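Local coordinates for glucosamine 6-phosphate N-acetyltransferase (Arabidopsis thaliana, PDB 3T90), which catalyses transfer of the acetyl group from acetyl-CoA to D-glucosamine 6-phosphate, a step in the biosynthesis of UDP-N-acetylglucosamine, at residues K63-K75 with A83-F95. Sequence-based numbering, arbitrary orientation. Where two conformers were deposited one is given.
Sequences KIAATGSVMIEKK and AGHIEDVVVDSRF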
loop_
_atom_site.group_PDB
_atom_site.type_symbol
_atom_site.label_atom_id
_atom_site.label_comp_id
_atom_site.label_asym_id
_atom_site.label_seq_id
_atom_site.Cartn_x
_atom_site.Cartn_y
_atom_site.Cartn_z
ATOM N N LYS A 63 -27.244 -1.767 -8.915
ATOM C CA LYS A 63 -26.409 -1.691 -7.701
ATOM C C LYS A 63 -25.010 -2.183 -8.065
ATOM O O LYS A 63 -24.803 -2.972 -9.011
ATOM C CB LYS A 63 -26.972 -2.550 -6.572
ATOM C CG LYS A 63 -28.380 -2.143 -6.034
ATOM C CD LYS A 63 -28.356 -0.840 -5.257
ATOM C CE LYS A 63 -29.767 -0.171 -5.207
ATOM N NZ LYS A 63 -29.610 1.255 -4.748
ATOM N N ILE A 64 -24.049 -1.741 -7.281
ATOM C CA ILE A 64 -22.691 -2.237 -7.452
ATOM C C ILE A 64 -22.613 -3.674 -6.895
ATOM O O ILE A 64 -22.985 -3.949 -5.740
ATOM C CB ILE A 64 -21.703 -1.326 -6.693
ATOM C CG1 ILE A 64 -21.886 0.152 -7.116
ATOM C CG2 ILE A 64 -20.225 -1.819 -6.872
ATOM C CD1 ILE A 64 -21.736 0.391 -8.599
ATOM N N ALA A 65 -22.133 -4.555 -7.729
ATOM C CA ALA A 65 -21.987 -5.967 -7.416
ATOM C C ALA A 65 -20.581 -6.405 -6.950
ATOM O O ALA A 65 -20.406 -7.392 -6.296
ATOM C CB ALA A 65 -22.353 -6.786 -8.705
ATOM N N ALA A 66 -19.572 -5.685 -7.383
ATOM C CA ALA A 66 -18.186 -5.970 -6.976
ATOM C C ALA A 66 -17.350 -4.732 -7.100
ATOM O O ALA A 66 -17.700 -3.771 -7.812
ATOM C CB ALA A 66 -17.595 -7.103 -7.907
ATOM N N THR A 67 -16.252 -4.672 -6.354
ATOM C CA THR A 67 -15.364 -3.526 -6.342
ATOM C C THR A 67 -13.951 -3.954 -5.927
ATOM O O THR A 67 -13.759 -4.997 -5.286
ATOM C CB THR A 67 -15.876 -2.418 -5.415
ATOM O OG1 THR A 67 -15.057 -1.240 -5.595
ATOM C CG2 THR A 67 -15.905 -2.803 -3.938
ATOM N N GLY A 68 -12.983 -3.100 -6.302
ATOM C CA GLY A 68 -11.600 -3.289 -5.842
ATOM C C GLY A 68 -10.873 -2.047 -6.248
ATOM O O GLY A 68 -11.207 -1.355 -7.202
ATOM N N SER A 69 -9.812 -1.750 -5.510
ATOM C CA SER A 69 -9.038 -0.517 -5.669
ATOM C C SER A 69 -7.564 -0.803 -5.907
ATOM O O SER A 69 -7.066 -1.868 -5.498
ATOM C CB SER A 69 -9.126 0.314 -4.386
ATOM O OG SER A 69 -10.485 0.564 -4.039
ATOM N N VAL A 70 -6.864 0.123 -6.546
ATOM C CA VAL A 70 -5.372 0.020 -6.476
ATOM C C VAL A 70 -4.723 1.378 -6.299
ATOM O O VAL A 70 -5.142 2.350 -6.917
ATOM C CB VAL A 70 -4.861 -0.755 -7.770
ATOM C CG1 VAL A 70 -5.082 0.069 -9.084
ATOM C CG2 VAL A 70 -3.365 -1.109 -7.563
ATOM N N MET A 71 -3.722 1.435 -5.445
ATOM C CA MET A 71 -2.964 2.624 -5.189
ATOM C C MET A 71 -1.546 2.360 -5.604
ATOM O O MET A 71 -0.944 1.341 -5.126
ATOM C CB MET A 71 -3.057 3.010 -3.721
ATOM C CG MET A 71 -2.320 4.305 -3.570
ATOM S SD MET A 71 -2.570 4.967 -1.902
ATOM C CE MET A 71 -1.649 4.035 -1.096
ATOM N N ILE A 72 -1.012 3.227 -6.484
ATOM C CA ILE A 72 0.338 3.047 -7.003
ATOM C C ILE A 72 1.292 3.825 -6.131
ATOM O O ILE A 72 1.133 5.047 -5.843
ATOM C CB ILE A 72 0.406 3.445 -8.504
ATOM C CG1 ILE A 72 -0.410 2.437 -9.304
ATOM C CG2 ILE A 72 1.832 3.291 -9.046
ATOM C CD1 ILE A 72 -0.485 2.774 -10.879
ATOM N N GLU A 73 2.304 3.088 -5.664
ATOM C CA GLU A 73 3.361 3.615 -4.758
ATOM C C GLU A 73 4.637 3.828 -5.577
ATOM O O GLU A 73 5.147 2.842 -6.127
ATOM C CB GLU A 73 3.655 2.575 -3.713
ATOM C CG GLU A 73 4.770 3.104 -2.713
ATOM C CD GLU A 73 5.406 1.971 -1.975
ATOM O OE1 GLU A 73 6.471 2.139 -1.341
ATOM O OE2 GLU A 73 4.947 0.812 -2.004
ATOM N N LYS A 74 5.139 5.044 -5.605
ATOM C CA LYS A 74 6.465 5.283 -6.209
ATOM C C LYS A 74 7.552 4.994 -5.215
ATOM O O LYS A 74 7.479 5.419 -4.065
ATOM C CB LYS A 74 6.549 6.716 -6.633
ATOM C CG LYS A 74 5.549 7.035 -7.796
ATOM C CD LYS A 74 5.647 8.477 -8.231
ATOM C CE LYS A 74 4.583 8.681 -9.309
ATOM N NZ LYS A 74 3.282 9.118 -8.652
ATOM N N LYS A 75 8.606 4.303 -5.673
ATOM C CA LYS A 75 9.736 3.902 -4.819
ATOM C C LYS A 75 11.043 4.382 -5.366
ATOM O O LYS A 75 11.056 4.911 -6.529
ATOM C CB LYS A 75 9.785 2.364 -4.755
ATOM C CG LYS A 75 8.546 1.733 -4.112
ATOM C CD LYS A 75 8.792 0.241 -4.033
ATOM C CE LYS A 75 7.725 -0.571 -3.296
ATOM N NZ LYS A 75 7.751 -0.292 -1.805
ATOM N N ALA A 83 5.005 0.262 -7.552
ATOM C CA ALA A 83 4.280 -0.943 -7.163
ATOM C C ALA A 83 2.821 -0.643 -6.978
ATOM O O ALA A 83 2.481 0.327 -6.235
ATOM C CB ALA A 83 4.856 -1.496 -5.819
ATOM N N GLY A 84 1.966 -1.551 -7.422
ATOM C CA GLY A 84 0.501 -1.394 -7.226
ATOM C C GLY A 84 0.086 -2.129 -5.972
ATOM O O GLY A 84 0.462 -3.276 -5.775
ATOM N N HIS A 85 -0.680 -1.470 -5.112
ATOM C CA HIS A 85 -1.257 -2.095 -3.889
ATOM C C HIS A 85 -2.758 -2.275 -4.110
ATOM O O HIS A 85 -3.507 -1.261 -4.113
ATOM C CB HIS A 85 -1.050 -1.137 -2.707
ATOM C CG HIS A 85 0.394 -0.866 -2.393
ATOM N ND1 HIS A 85 1.064 -1.636 -1.463
ATOM C CD2 HIS A 85 1.310 -0.065 -2.959
ATOM C CE1 HIS A 85 2.336 -1.237 -1.401
ATOM N NE2 HIS A 85 2.522 -0.280 -2.296
ATOM N N ILE A 86 -3.220 -3.490 -4.384
ATOM C CA ILE A 86 -4.663 -3.761 -4.622
ATOM C C ILE A 86 -5.258 -3.919 -3.203
ATOM O O ILE A 86 -4.718 -4.585 -2.280
ATOM C CB ILE A 86 -4.864 -5.004 -5.428
ATOM C CG1 ILE A 86 -4.566 -4.694 -6.897
ATOM C CG2 ILE A 86 -6.263 -5.553 -5.272
ATOM C CD1 ILE A 86 -4.533 -5.885 -7.824
ATOM N N GLU A 87 -6.361 -3.209 -3.035
ATOM C CA GLU A 87 -7.088 -3.061 -1.734
ATOM C C GLU A 87 -8.593 -3.173 -1.911
ATOM O O GLU A 87 -9.118 -2.945 -3.019
ATOM C CB GLU A 87 -6.827 -1.667 -1.124
ATOM C CG GLU A 87 -5.363 -1.523 -0.696
ATOM C CD GLU A 87 -5.071 -2.195 0.610
ATOM O OE1 GLU A 87 -5.980 -2.317 1.517
ATOM O OE2 GLU A 87 -3.902 -2.633 0.839
ATOM N N ASP A 88 -9.302 -3.490 -0.837
ATOM C CA ASP A 88 -10.755 -3.283 -0.766
ATOM C C ASP A 88 -11.514 -4.014 -1.859
ATOM O O ASP A 88 -12.435 -3.481 -2.508
ATOM C CB ASP A 88 -11.076 -1.772 -0.708
ATOM C CG ASP A 88 -10.466 -1.029 0.500
ATOM O OD1 ASP A 88 -9.932 -1.747 1.404
ATOM O OD2 ASP A 88 -10.514 0.182 0.477
ATOM N N VAL A 89 -11.059 -5.243 -2.107
ATOM C CA VAL A 89 -11.731 -6.173 -3.069
ATOM C C VAL A 89 -12.889 -6.911 -2.408
ATOM O O VAL A 89 -12.731 -7.550 -1.389
ATOM C CB VAL A 89 -10.710 -7.159 -3.603
ATOM C CG1 VAL A 89 -11.440 -8.126 -4.579
ATOM C CG2 VAL A 89 -9.537 -6.446 -4.386
ATOM N N VAL A 90 -14.102 -6.737 -2.964
ATOM C CA VAL A 90 -15.278 -7.401 -2.330
ATOM C C VAL A 90 -16.311 -7.633 -3.420
ATOM O O VAL A 90 -16.466 -6.834 -4.338
ATOM C CB VAL A 90 -15.809 -6.590 -1.102
ATOM C CG1 VAL A 90 -16.201 -5.326 -1.465
ATOM C CG2 VAL A 90 -17.015 -7.300 -0.452
ATOM N N VAL A 91 -16.908 -8.826 -3.378
ATOM C CA VAL A 91 -18.016 -9.200 -4.262
ATOM C C VAL A 91 -19.240 -9.406 -3.415
ATOM O O VAL A 91 -19.167 -10.080 -2.375
ATOM C CB VAL A 91 -17.655 -10.476 -5.044
ATOM C CG1 VAL A 91 -18.833 -10.855 -6.033
ATOM C CG2 VAL A 91 -16.446 -10.234 -5.788
ATOM N N ASP A 92 -20.374 -8.834 -3.823
ATOM C CA ASP A 92 -21.656 -9.059 -3.109
ATOM C C ASP A 92 -21.893 -10.584 -2.990
ATOM O O ASP A 92 -21.745 -11.293 -3.988
ATOM C CB ASP A 92 -22.764 -8.350 -3.872
ATOM C CG ASP A 92 -24.055 -8.265 -3.076
ATOM O OD1 ASP A 92 -24.399 -9.123 -2.252
ATOM O OD2 ASP A 92 -24.796 -7.331 -3.370
ATOM N N SER A 93 -22.270 -11.012 -1.796
ATOM C CA SER A 93 -22.482 -12.435 -1.504
ATOM C C SER A 93 -23.530 -13.024 -2.485
ATOM O O SER A 93 -23.390 -14.199 -2.892
ATOM C CB SER A 93 -22.880 -12.630 -0.031
ATOM O OG SER A 93 -24.041 -11.872 0.272
ATOM N N ARG A 94 -24.502 -12.219 -2.896
ATOM C CA ARG A 94 -25.516 -12.671 -3.882
ATOM C C ARG A 94 -24.870 -13.105 -5.199
ATOM O O ARG A 94 -25.433 -13.910 -5.978
ATOM C CB ARG A 94 -26.477 -11.543 -4.296
ATOM C CG ARG A 94 -27.154 -10.670 -3.275
ATOM C CD ARG A 94 -28.393 -9.948 -3.899
ATOM N NE ARG A 94 -28.183 -8.569 -4.374
ATOM C CZ ARG A 94 -27.928 -7.504 -3.590
ATOM N NH1 ARG A 94 -27.780 -7.642 -2.264
ATOM N NH2 ARG A 94 -27.786 -6.284 -4.137
ATOM N N PHE A 95 -23.749 -12.500 -5.545
ATOM C CA PHE A 95 -23.179 -12.661 -6.868
ATOM C C PHE A 95 -21.889 -13.433 -6.805
ATOM O O PHE A 95 -21.056 -13.299 -7.686
ATOM C CB PHE A 95 -22.940 -11.282 -7.556
ATOM C CG PHE A 95 -24.220 -10.477 -7.857
ATOM C CD1 PHE A 95 -25.170 -10.945 -8.796
ATOM C CD2 PHE A 95 -24.456 -9.226 -7.251
ATOM C CE1 PHE A 95 -26.304 -10.233 -9.054
ATOM C CE2 PHE A 95 -25.603 -8.497 -7.544
ATOM C CZ PHE A 95 -26.536 -9.018 -8.461
HETATM O O HOH W 1 -25.140 -5.954 -5.733
HETATM O O HOH W 2 -24.650 -4.713 -3.866
HETATM O O HOH W 3 -12.949 -0.838 -3.635
HETATM O O HOH W 4 -10.321 1.687 -1.765
#
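Glu73 holds CG opposite its own backbone N (chi1 -179°) and runs on extended, which carries the carboxylate across to the neighbouring antiparallel strand, where His85 turns CG back beside its own N (chi1 -62°). His85 NE2 donates to Glu73 OE2 over 2.7 Å; the oxygen lies near the ring plane and is met on its anti side. Lys75 NZ reaches the other oxygen, Glu73 OE1, from its syn side, well out of the carboxylate plane, in a 2.8 Å salt bridge, and Lys75 CE rests on Ala83 CB. With Glu73 shortened to alanine, the buried imidazole would probably lose its acceptor and be freer to turn, and Lys75 would lose one carboxylate partner.

Paired backbone bonds at Glu73–Ala83, Met71–His85, Ser69–Glu87 and Thr67–Val90 join the strands, and the register slips by one residue between Thr67 and Ser69. At this beta bulge, characteristic of this strand in the GNAT fold, beside which acetyl-CoA probably binds, as in relatives, Asp88 takes a left-handed conformation (phi 58°). One water bridges Asp88 O and Thr67 OG1, which also bonds Cys54 O. Beyond the bulge, Thr67 CG2 meets Val90 CG1 at 3.5 Å, and Ala65 CB touches Phe95 CD2.

Lys75 also bridges Glu87 and Asp88 of the second subunit, and the reciprocal bridges form too. This charge network therefore ties the strand pair to the dimer interface, among residues that probably bind the sugar phosphate.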